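Local coordinates for protein Dot/Icm T4SS effector (Legionella pneumophila, PDB 6VVE) that acts as an effector kinase delivered by the Dot/Icm type IV secretion system and activated by host inositol hexakisphosphate, at residues D90-P101 with E138-K147. Sequence-based numbering, arbitrary orientation.
Sequences DKAMKVSRGRHP and EENVYFYMPK. With IHP (inositol hexakisphosphate), chain B; ADP (adenosine-5'-diphosphate), chain C.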
ATOM      1  N   ASP A  90     -15.266   1.461 -13.663  1.00 27.52           N
ATOM      2  CA  ASP A  90     -14.359   2.211 -12.811  1.00 20.65           C
ATOM      3  C   ASP A  90     -14.207   1.622 -11.416  1.00 18.95           C
ATOM      4  O   ASP A  90     -13.391   2.130 -10.634  1.00 17.68           O
ATOM      5  CB  ASP A  90     -14.836   3.669 -12.677  1.00 33.42           C
ATOM      6  CG  ASP A  90     -14.900   4.387 -14.011  1.00 34.67           C
ATOM      7  OD1 ASP A  90     -13.897   4.352 -14.749  1.00 36.02           O
ATOM      8  OD2 ASP A  90     -15.955   4.976 -14.323  1.00 36.10           O
ATOM      9  N   LYS A  91     -14.957   0.573 -11.079  1.00 21.28           N
ATOM     10  CA  LYS A  91     -14.990   0.074  -9.713  1.00 22.05           C
ATOM     11  C   LYS A  91     -14.936  -1.443  -9.690  1.00 18.96           C
ATOM     12  O   LYS A  91     -15.712  -2.106 -10.389  1.00 19.50           O
ATOM     13  CB  LYS A  91     -16.258   0.562  -8.993  1.00 21.00           C
ATOM     14  CG  LYS A  91     -16.353   0.137  -7.544  1.00 20.09           C
ATOM     15  CD  LYS A  91     -17.529   0.799  -6.849  1.00 17.28           C
ATOM     16  CE  LYS A  91     -18.854   0.293  -7.390  1.00 18.78           C
ATOM     17  NZ  LYS A  91     -20.008   0.848  -6.633  1.00 19.08           N
ATOM     18  N   ALA A  92     -14.026  -1.979  -8.878  1.00 21.26           N
ATOM     19  CA  ALA A  92     -13.901  -3.412  -8.646  1.00 22.01           C
ATOM     20  C   ALA A  92     -14.609  -3.796  -7.348  1.00 20.81           C
ATOM     21  O   ALA A  92     -14.849  -2.957  -6.475  1.00 19.66           O
ATOM     22  CB  ALA A  92     -12.427  -3.821  -8.582  1.00 19.86           C
HETATM   23  N   MSE A  93     -14.921  -5.081  -7.224  1.00 19.40           N
HETATM   24  CA  MSE A  93     -15.702  -5.603  -6.108  1.00 19.56           C
HETATM   25  C   MSE A  93     -15.192  -6.987  -5.701  1.00 20.65           C
HETATM   26  O   MSE A  93     -15.294  -7.949  -6.465  1.00 24.12           O
HETATM   27  CB  MSE A  93     -17.177  -5.672  -6.501  1.00 19.48           C
HETATM   28  CG  MSE A  93     -18.142  -6.093  -5.401  1.00 20.49           C
HETATM   29 SE   MSE A  93     -19.929  -6.049  -6.074  1.00 26.09          SE
HETATM   30  CE  MSE A  93     -21.043  -6.189  -4.545  1.00 31.96           C
ATOM     31  N   LYS A  94     -14.649  -7.082  -4.491  1.00 20.81           N
ATOM     32  CA  LYS A  94     -14.011  -8.301  -4.008  1.00 25.65           C
ATOM     33  C   LYS A  94     -14.884  -8.975  -2.958  1.00 26.44           C
ATOM     34  O   LYS A  94     -15.367  -8.321  -2.027  1.00 22.92           O
ATOM     35  CB  LYS A  94     -12.628  -7.993  -3.426  1.00 20.96           C
ATOM     36  CG  LYS A  94     -11.864  -9.210  -2.930  1.00 22.39           C
ATOM     37  CD  LYS A  94     -10.390  -8.878  -2.724  1.00 21.65           C
ATOM     38  CE  LYS A  94      -9.639 -10.049  -2.104  1.00 21.78           C
ATOM     39  NZ  LYS A  94      -8.180  -9.747  -1.964  1.00 21.30           N
ATOM     40  N   VAL A  95     -15.082 -10.278  -3.113  1.00 42.71           N
ATOM     41  CA  VAL A  95     -15.834 -11.095  -2.167  1.00 47.06           C
ATOM     42  C   VAL A  95     -14.837 -12.019  -1.483  1.00 52.30           C
ATOM     43  O   VAL A  95     -14.316 -12.956  -2.105  1.00 52.52           O
ATOM     44  CB  VAL A  95     -16.947 -11.893  -2.862  1.00 47.60           C
ATOM     45  CG1 VAL A  95     -17.576 -12.886  -1.894  1.00 47.20           C
ATOM     46  CG2 VAL A  95     -17.997 -10.955  -3.425  1.00 44.35           C
ATOM     47  N   SER A  96     -14.569 -11.765  -0.207  1.00 27.12           N
ATOM     48  CA  SER A  96     -13.612 -12.567   0.535  1.00 35.84           C
ATOM     49  C   SER A  96     -14.268 -13.840   1.064  1.00 37.27           C
ATOM     50  O   SER A  96     -15.489 -13.927   1.221  1.00 49.05           O
ATOM     51  CB  SER A  96     -13.024 -11.770   1.695  1.00 36.36           C
ATOM     52  OG  SER A  96     -12.228 -12.594   2.523  1.00 44.72           O
ATOM     53  N   ARG A  97     -13.429 -14.837   1.337  1.00 64.44           N
ATOM     54  CA  ARG A  97     -13.879 -16.124   1.848  1.00 68.88           C
ATOM     55  C   ARG A  97     -14.023 -16.148   3.365  1.00 71.60           C
ATOM     56  O   ARG A  97     -14.412 -17.182   3.920  1.00 74.78           O
ATOM     57  CB  ARG A  97     -12.908 -17.231   1.413  1.00 71.41           C
ATOM     58  CG  ARG A  97     -13.007 -17.603  -0.060  1.00 72.47           C
ATOM     59  CD  ARG A  97     -11.983 -18.675  -0.449  1.00 73.23           C
ATOM     60  NE  ARG A  97     -12.072 -19.865   0.392  1.00 79.67           N
ATOM     61  CZ  ARG A  97     -11.188 -20.193   1.334  1.00 83.05           C
ATOM     62  NH1 ARG A  97     -10.125 -19.428   1.564  1.00 82.53           N
ATOM     63  NH2 ARG A  97     -11.365 -21.297   2.045  1.00 86.12           N
ATOM     64  N   GLY A  98     -13.722 -15.041   4.050  1.00 65.44           N
ATOM     65  CA  GLY A  98     -13.781 -15.018   5.493  1.00 64.49           C
ATOM     66  C   GLY A  98     -15.160 -14.687   6.038  1.00 65.05           C
ATOM     67  O   GLY A  98     -16.023 -14.160   5.337  1.00 67.79           O
ATOM     68  N   ARG A  99     -15.353 -15.009   7.317  1.00 54.41           N
ATOM     69  CA  ARG A  99     -16.590 -14.714   8.035  1.00 53.78           C
ATOM     70  C   ARG A  99     -16.216 -13.980   9.317  1.00 50.83           C
ATOM     71  O   ARG A  99     -15.570 -14.555  10.198  1.00 52.02           O
ATOM     72  CB  ARG A  99     -17.376 -15.985   8.342  1.00 61.48           C
ATOM     73  CG  ARG A  99     -18.497 -15.804   9.360  1.00 64.03           C
ATOM     74  CD  ARG A  99     -19.554 -14.812   8.882  1.00 64.59           C
ATOM     75  NE  ARG A  99     -20.517 -14.488   9.937  1.00 66.51           N
ATOM     76  CZ  ARG A  99     -21.607 -13.748   9.759  1.00 65.91           C
ATOM     77  NH1 ARG A  99     -21.886 -13.251   8.563  1.00 64.84           N
ATOM     78  NH2 ARG A  99     -22.419 -13.508  10.778  1.00 65.97           N
ATOM     79  N   HIS A 100     -16.630 -12.726   9.430  1.00 41.51           N
ATOM     80  CA  HIS A 100     -16.355 -11.904  10.596  1.00 38.76           C
ATOM     81  C   HIS A 100     -17.570 -11.032  10.881  1.00 33.83           C
ATOM     82  O   HIS A 100     -18.417 -10.835  10.005  1.00 31.44           O
ATOM     83  CB  HIS A 100     -15.121 -11.020  10.382  1.00 38.20           C
ATOM     84  CG  HIS A 100     -13.936 -11.757   9.845  1.00 42.78           C
ATOM     85  ND1 HIS A 100     -13.771 -12.022   8.503  1.00 44.11           N
ATOM     86  CD2 HIS A 100     -12.857 -12.288  10.468  1.00 45.49           C
ATOM     87  CE1 HIS A 100     -12.642 -12.681   8.322  1.00 44.79           C
ATOM     88  NE2 HIS A 100     -12.068 -12.856   9.499  1.00 45.45           N
ATOM     89  N   PRO A 101     -17.682 -10.510  12.100  1.00 42.04           N
ATOM     90  CA  PRO A 101     -18.790  -9.594  12.405  1.00 39.07           C
ATOM     91  C   PRO A 101     -18.636  -8.273  11.666  1.00 33.24           C
ATOM     92  O   PRO A 101     -17.553  -7.905  11.200  1.00 28.16           O
ATOM     93  CB  PRO A 101     -18.693  -9.390  13.925  1.00 40.60           C
ATOM     94  CG  PRO A 101     -17.801 -10.491  14.420  1.00 40.88           C
ATOM     95  CD  PRO A 101     -16.858 -10.802  13.288  1.00 40.70           C
ATOM     96  N   GLU A 138     -24.863  -7.701   6.524  1.00 29.48           N
ATOM     97  CA  GLU A 138     -23.773  -8.359   7.241  1.00 40.56           C
ATOM     98  C   GLU A 138     -23.443  -9.728   6.659  1.00 48.88           C
ATOM     99  O   GLU A 138     -22.339 -10.235   6.883  1.00 25.43           O
ATOM    100  CB  GLU A 138     -24.132  -8.471   8.728  1.00 45.03           C
ATOM    101  CG  GLU A 138     -23.296  -9.466   9.529  1.00 51.11           C
ATOM    102  CD  GLU A 138     -21.805  -9.187   9.473  1.00 60.16           C
ATOM    103  OE1 GLU A 138     -21.409  -8.123   8.948  1.00 63.25           O
ATOM    104  OE2 GLU A 138     -21.023 -10.042   9.946  1.00 65.57           O
ATOM    105  N   GLU A 139     -24.360 -10.333   5.914  1.00 27.40           N
ATOM    106  CA  GLU A 139     -24.118 -11.626   5.288  1.00 28.59           C
ATOM    107  C   GLU A 139     -23.738 -11.511   3.817  1.00 27.79           C
ATOM    108  O   GLU A 139     -23.480 -12.540   3.173  1.00 28.78           O
ATOM    109  CB  GLU A 139     -25.350 -12.528   5.434  1.00 31.22           C
ATOM    110  CG  GLU A 139     -25.476 -13.193   6.797  1.00 47.13           C
ATOM    111  CD  GLU A 139     -25.745 -12.204   7.916  1.00 45.11           C
ATOM    112  OE1 GLU A 139     -26.656 -11.360   7.766  1.00 45.09           O
ATOM    113  OE2 GLU A 139     -25.035 -12.266   8.943  1.00 44.74           O
ATOM    114  N   ASN A 140     -23.694 -10.296   3.271  1.00 26.23           N
ATOM    115  CA  ASN A 140     -23.311 -10.063   1.883  1.00 25.54           C
ATOM    116  C   ASN A 140     -22.296  -8.916   1.836  1.00 23.27           C
ATOM    117  O   ASN A 140     -22.541  -7.849   1.278  1.00 23.70           O
ATOM    118  CB  ASN A 140     -24.533  -9.755   1.021  1.00 26.59           C
ATOM    119  CG  ASN A 140     -24.214  -9.745  -0.464  1.00 31.76           C
ATOM    120  OD1 ASN A 140     -23.424 -10.556  -0.944  1.00 31.14           O
ATOM    121  ND2 ASN A 140     -24.821  -8.822  -1.194  1.00 29.24           N
ATOM    122  N   VAL A 141     -21.141  -9.151   2.432  1.00 22.34           N
ATOM    123  CA  VAL A 141     -20.102  -8.141   2.577  1.00 26.30           C
ATOM    124  C   VAL A 141     -19.171  -8.216   1.379  1.00 22.40           C
ATOM    125  O   VAL A 141     -18.877  -9.301   0.869  1.00 24.33           O
ATOM    126  CB  VAL A 141     -19.337  -8.339   3.900  1.00 28.90           C
ATOM    127  CG1 VAL A 141     -18.232  -7.301   4.044  1.00 29.39           C
ATOM    128  CG2 VAL A 141     -20.299  -8.277   5.081  1.00 30.65           C
ATOM    129  N   TYR A 142     -18.700  -7.056   0.928  1.00 23.65           N
ATOM    130  CA  TYR A 142     -17.826  -6.990  -0.234  1.00 17.67           C
ATOM    131  C   TYR A 142     -17.032  -5.698  -0.185  1.00 16.08           C
ATOM    132  O   TYR A 142     -17.427  -4.733   0.475  1.00 15.65           O
ATOM    133  CB  TYR A 142     -18.622  -7.082  -1.542  1.00 23.04           C
ATOM    134  CG  TYR A 142     -19.848  -6.208  -1.575  1.00 23.10           C
ATOM    135  CD1 TYR A 142     -19.759  -4.861  -1.910  1.00 22.78           C
ATOM    136  CD2 TYR A 142     -21.100  -6.727  -1.283  1.00 20.64           C
ATOM    137  CE1 TYR A 142     -20.883  -4.058  -1.945  1.00 23.82           C
ATOM    138  CE2 TYR A 142     -22.232  -5.929  -1.321  1.00 21.13           C
ATOM    139  CZ  TYR A 142     -22.118  -4.599  -1.650  1.00 25.28           C
ATOM    140  OH  TYR A 142     -23.243  -3.803  -1.693  1.00 20.85           O
ATOM    141  N   PHE A 143     -15.912  -5.692  -0.909  1.00 15.89           N
ATOM    142  CA  PHE A 143     -14.915  -4.627  -0.845  1.00 15.40           C
ATOM    143  C   PHE A 143     -14.940  -3.853  -2.156  1.00 14.53           C
ATOM    144  O   PHE A 143     -14.547  -4.385  -3.198  1.00 16.01           O
ATOM    145  CB  PHE A 143     -13.530  -5.218  -0.573  1.00 15.28           C
ATOM    146  CG  PHE A 143     -12.472  -4.200  -0.258  1.00 17.03           C
ATOM    147  CD1 PHE A 143     -12.411  -3.610   0.997  1.00 19.96           C
ATOM    148  CD2 PHE A 143     -11.527  -3.846  -1.206  1.00 15.30           C
ATOM    149  CE1 PHE A 143     -11.435  -2.673   1.290  1.00 19.15           C
ATOM    150  CE2 PHE A 143     -10.552  -2.913  -0.917  1.00 14.63           C
ATOM    151  CZ  PHE A 143     -10.505  -2.324   0.328  1.00 17.56           C
ATOM    152  N   TYR A 144     -15.392  -2.599  -2.098  1.00 13.77           N
ATOM    153  CA  TYR A 144     -15.364  -1.725  -3.262  1.00 13.93           C
ATOM    154  C   TYR A 144     -13.992  -1.071  -3.385  1.00 17.11           C
ATOM    155  O   TYR A 144     -13.364  -0.719  -2.379  1.00 18.91           O
ATOM    156  CB  TYR A 144     -16.429  -0.635  -3.165  1.00 14.33           C
ATOM    157  CG  TYR A 144     -17.820  -1.014  -3.627  1.00 16.26           C
ATOM    158  CD1 TYR A 144     -18.024  -1.983  -4.604  1.00 16.65           C
ATOM    159  CD2 TYR A 144     -18.935  -0.380  -3.096  1.00 17.83           C
ATOM    160  CE1 TYR A 144     -19.296  -2.319  -5.031  1.00 18.06           C
ATOM    161  CE2 TYR A 144     -20.218  -0.708  -3.517  1.00 20.63           C
ATOM    162  CZ  TYR A 144     -20.390  -1.678  -4.483  1.00 19.40           C
ATOM    163  OH  TYR A 144     -21.659  -2.002  -4.901  1.00 19.97           O
HETATM  164  N   MSE A 145     -13.538  -0.888  -4.621  1.00 13.23           N
HETATM  165  CA  MSE A 145     -12.274  -0.198  -4.885  1.00 12.53           C
HETATM  166  C   MSE A 145     -12.168   0.211  -6.347  1.00 13.35           C
HETATM  167  O   MSE A 145     -12.832  -0.355  -7.192  1.00 16.67           O
HETATM  168  CB  MSE A 145     -11.086  -1.091  -4.513  1.00 20.04           C
HETATM  169  CG  MSE A 145     -11.016  -2.368  -5.331  1.00 21.99           C
HETATM  170 SE   MSE A 145      -9.569  -3.549  -4.774  1.00 18.24          SE
HETATM  171  CE  MSE A 145     -10.469  -5.254  -5.140  1.00 18.77           C
ATOM    172  N   PRO A 146     -11.329   1.207  -6.633  1.00 14.09           N
ATOM    173  CA  PRO A 146     -11.125   1.608  -8.031  1.00 16.83           C
ATOM    174  C   PRO A 146     -10.629   0.435  -8.860  1.00 19.98           C
ATOM    175  O   PRO A 146      -9.728  -0.308  -8.449  1.00 17.07           O
ATOM    176  CB  PRO A 146     -10.071   2.720  -7.944  1.00 18.66           C
ATOM    177  CG  PRO A 146     -10.177   3.246  -6.520  1.00 15.48           C
ATOM    178  CD  PRO A 146     -10.577   2.052  -5.681  1.00 13.50           C
ATOM    179  N   LYS A 147     -11.233   0.263 -10.035  1.00 18.60           N
ATOM    180  CA  LYS A 147     -10.768  -0.745 -10.979  1.00 21.83           C
ATOM    181  C   LYS A 147      -9.612  -0.176 -11.792  1.00 20.87           C
ATOM    182  O   LYS A 147      -9.739   0.893 -12.405  1.00 24.37           O
ATOM    183  CB  LYS A 147     -11.898  -1.189 -11.905  1.00 27.69           C
ATOM    184  CG  LYS A 147     -11.410  -1.904 -13.159  1.00 31.95           C
ATOM    185  CD  LYS A 147     -12.541  -2.597 -13.898  1.00 37.41           C
ATOM    186  CE  LYS A 147     -12.028  -3.309 -15.155  1.00 42.59           C
ATOM    187  NZ  LYS A 147     -11.544  -2.355 -16.199  1.00 44.30           N
TER
HETATM  188  C1  IHP B 401     -23.980   1.616  -6.721  1.00 24.64           C
HETATM  189  C2  IHP B 401     -25.483   1.380  -6.945  1.00 28.61           C
HETATM  190  C3  IHP B 401     -26.143   0.770  -5.707  1.00 26.08           C
HETATM  191  C4  IHP B 401     -25.909   1.653  -4.473  1.00 28.12           C
HETATM  192  C5  IHP B 401     -24.398   1.779  -4.198  1.00 22.97           C
HETATM  193  C6  IHP B 401     -23.649   2.337  -5.407  1.00 22.55           C
HETATM  194  O11 IHP B 401     -23.485   2.421  -7.775  1.00 23.18           O
HETATM  195  P1  IHP B 401     -22.519   1.737  -8.902  1.00 24.16           P
HETATM  196  O21 IHP B 401     -21.351   2.650  -9.182  1.00 21.42           O
HETATM  197  O31 IHP B 401     -22.032   0.392  -8.417  1.00 21.95           O
HETATM  198  O41 IHP B 401     -23.321   1.538 -10.187  1.00 24.01           O
HETATM  199  O12 IHP B 401     -25.619   0.501  -8.035  1.00 37.79           O
HETATM  200  P2  IHP B 401     -26.622   0.925  -9.277  1.00 43.36           P
HETATM  201  O22 IHP B 401     -27.084   2.347  -9.097  1.00 46.93           O
HETATM  202  O32 IHP B 401     -25.869   0.803 -10.572  1.00 47.26           O
HETATM  203  O42 IHP B 401     -27.811   0.001  -9.277  1.00 46.54           O
HETATM  204  O13 IHP B 401     -25.553  -0.477  -5.473  1.00 25.84           O
HETATM  205  P3  IHP B 401     -26.482  -1.780  -5.108  1.00 24.91           P
HETATM  206  O23 IHP B 401     -27.944  -1.465  -5.380  1.00 24.95           O
HETATM  207  O33 IHP B 401     -26.036  -2.949  -5.978  1.00 23.35           O
HETATM  208  O43 IHP B 401     -26.306  -2.155  -3.653  1.00 26.03           O
HETATM  209  O14 IHP B 401     -26.537   1.089  -3.364  1.00 37.42           O
HETATM  210  P4  IHP B 401     -27.493   2.078  -2.454  1.00 44.96           P
HETATM  211  O24 IHP B 401     -28.632   2.603  -3.287  1.00 48.19           O
HETATM  212  O34 IHP B 401     -26.663   3.258  -1.977  1.00 49.68           O
HETATM  213  O44 IHP B 401     -28.038   1.313  -1.273  1.00 48.14           O
HETATM  214  O15 IHP B 401     -24.199   2.638  -3.118  1.00 23.75           O
HETATM  215  P5  IHP B 401     -23.628   2.023  -1.711  1.00 24.01           P
HETATM  216  O25 IHP B 401     -24.220   2.797  -0.550  1.00 21.69           O
HETATM  217  O35 IHP B 401     -24.005   0.572  -1.580  1.00 21.55           O
HETATM  218  O45 IHP B 401     -22.121   2.152  -1.701  1.00 22.94           O
HETATM  219  O16 IHP B 401     -22.260   2.198  -5.183  1.00 24.86           O
HETATM  220  P6  IHP B 401     -21.345   3.547  -4.934  1.00 24.64           P
HETATM  221  O26 IHP B 401     -20.132   3.514  -5.840  1.00 23.73           O
HETATM  222  O36 IHP B 401     -22.160   4.782  -5.226  1.00 21.17           O
HETATM  223  O46 IHP B 401     -20.908   3.563  -3.483  1.00 23.47           O
HETATM  224  PB  ADP C 402      -4.437 -12.089  -4.317  1.00 42.09           P
HETATM  225  O1B ADP C 402      -2.944 -11.825  -4.304  1.00 46.20           O
HETATM  226  O2B ADP C 402      -4.887 -12.937  -5.478  1.00 44.22           O
HETATM  227  O3B ADP C 402      -5.016 -12.502  -2.975  1.00 40.27           O
HETATM  228  PA  ADP C 402      -6.628 -10.396  -4.958  1.00 30.41           P
HETATM  229  O1A ADP C 402      -6.988  -9.055  -4.375  1.00 22.11           O
HETATM  230  O2A ADP C 402      -7.415 -11.616  -4.561  1.00 25.59           O
HETATM  231  O3A ADP C 402      -5.076 -10.631  -4.596  1.00 32.42           O
HETATM  232  O5' ADP C 402      -6.692 -10.238  -6.549  1.00 27.55           O
HETATM  233  C5' ADP C 402      -6.764 -11.361  -7.413  1.00 30.51           C
HETATM  234  C4' ADP C 402      -6.784 -10.890  -8.845  1.00 31.90           C
HETATM  235  O4' ADP C 402      -7.926 -10.053  -9.116  1.00 30.81           O
HETATM  236  C3' ADP C 402      -5.533 -10.067  -9.236  1.00 34.21           C
HETATM  237  O3' ADP C 402      -4.471 -10.851  -9.709  1.00 33.35           O
HETATM  238  C2' ADP C 402      -6.085  -9.116 -10.320  1.00 35.20           C
HETATM  239  O2' ADP C 402      -5.911  -9.686 -11.604  1.00 36.91           O
HETATM  240  C1' ADP C 402      -7.581  -8.971  -9.990  1.00 30.07           C
HETATM  241  N9  ADP C 402      -7.769  -7.666  -9.325  1.00 24.95           N
HETATM  242  C8  ADP C 402      -7.698  -7.456  -7.992  1.00 21.96           C
HETATM  243  N7  ADP C 402      -7.903  -6.145  -7.702  1.00 18.47           N
HETATM  244  C5  ADP C 402      -8.109  -5.508  -8.868  1.00 19.93           C
HETATM  245  C6  ADP C 402      -8.385  -4.118  -9.277  1.00 19.64           C
HETATM  246  N6  ADP C 402      -8.490  -3.150  -8.347  1.00 18.41           N
HETATM  247  N1  ADP C 402      -8.537  -3.857 -10.600  1.00 24.51           N
HETATM  248  C2  ADP C 402      -8.436  -4.830 -11.535  1.00 25.98           C
HETATM  249  N3  ADP C 402      -8.186  -6.114 -11.222  1.00 25.77           N
HETATM  250  C4  ADP C 402      -8.019  -6.510  -9.935  1.00 23.02           C
HETATM  251  O   HOH W   1     -16.368 -10.957   1.919  1.00 36.62           O
HETATM  252  O   HOH W   2     -20.663 -11.902   6.366  1.00 40.63           O
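The Tyr144 ring lies between Lys91 NZ on one face and the Tyr142 ring, reached at CE1, on the other, with inositol hexakisphosphate O45 at its edge. Lys91 NZ stands 3.5 Å from the Tyr144 ring centroid, a cation-pi contact. It also donates hydrogen bonds to inositol hexakisphosphate O31 (2.7 Å) and O26. A bend at chi3 (68°) carries the lysine's CE and NZ over the tyrosine. Met93, a selenomethionine, sets its CE over the centre of one Tyr142 face (CH-pi), its SE making Met-aromatic contacts with both tyrosines.

On the other sheet face, Ala92 CB packs on Met145 CG (3.8 Å) beside the adenine. Lys94 runs out extended to hydrogen-bond ADP O1A through NZ and pair with Asp207. Pro146 O accepts from ADP N6, the hinge contact of protein kinases. Backbone bonds Ala92 N to Met145 O and Lys94 N to Phe143 O (3.0 Å), both reciprocated, join the strands. Beyond them, Arg99 makes a salt bridge to Glu139 OE2 through weak hydrogen bonds from NH1 (3.3 Å) and NH2, while Glu138 OE2 lies over the guanidinium face and pairs by charge alone.

Antiparallel strands 91-96 and 142-146 thus separate activator from nucleotide in the N-lobe sheet, between strands 82-88 and 132-134, with Phe143 touching helix 102-121.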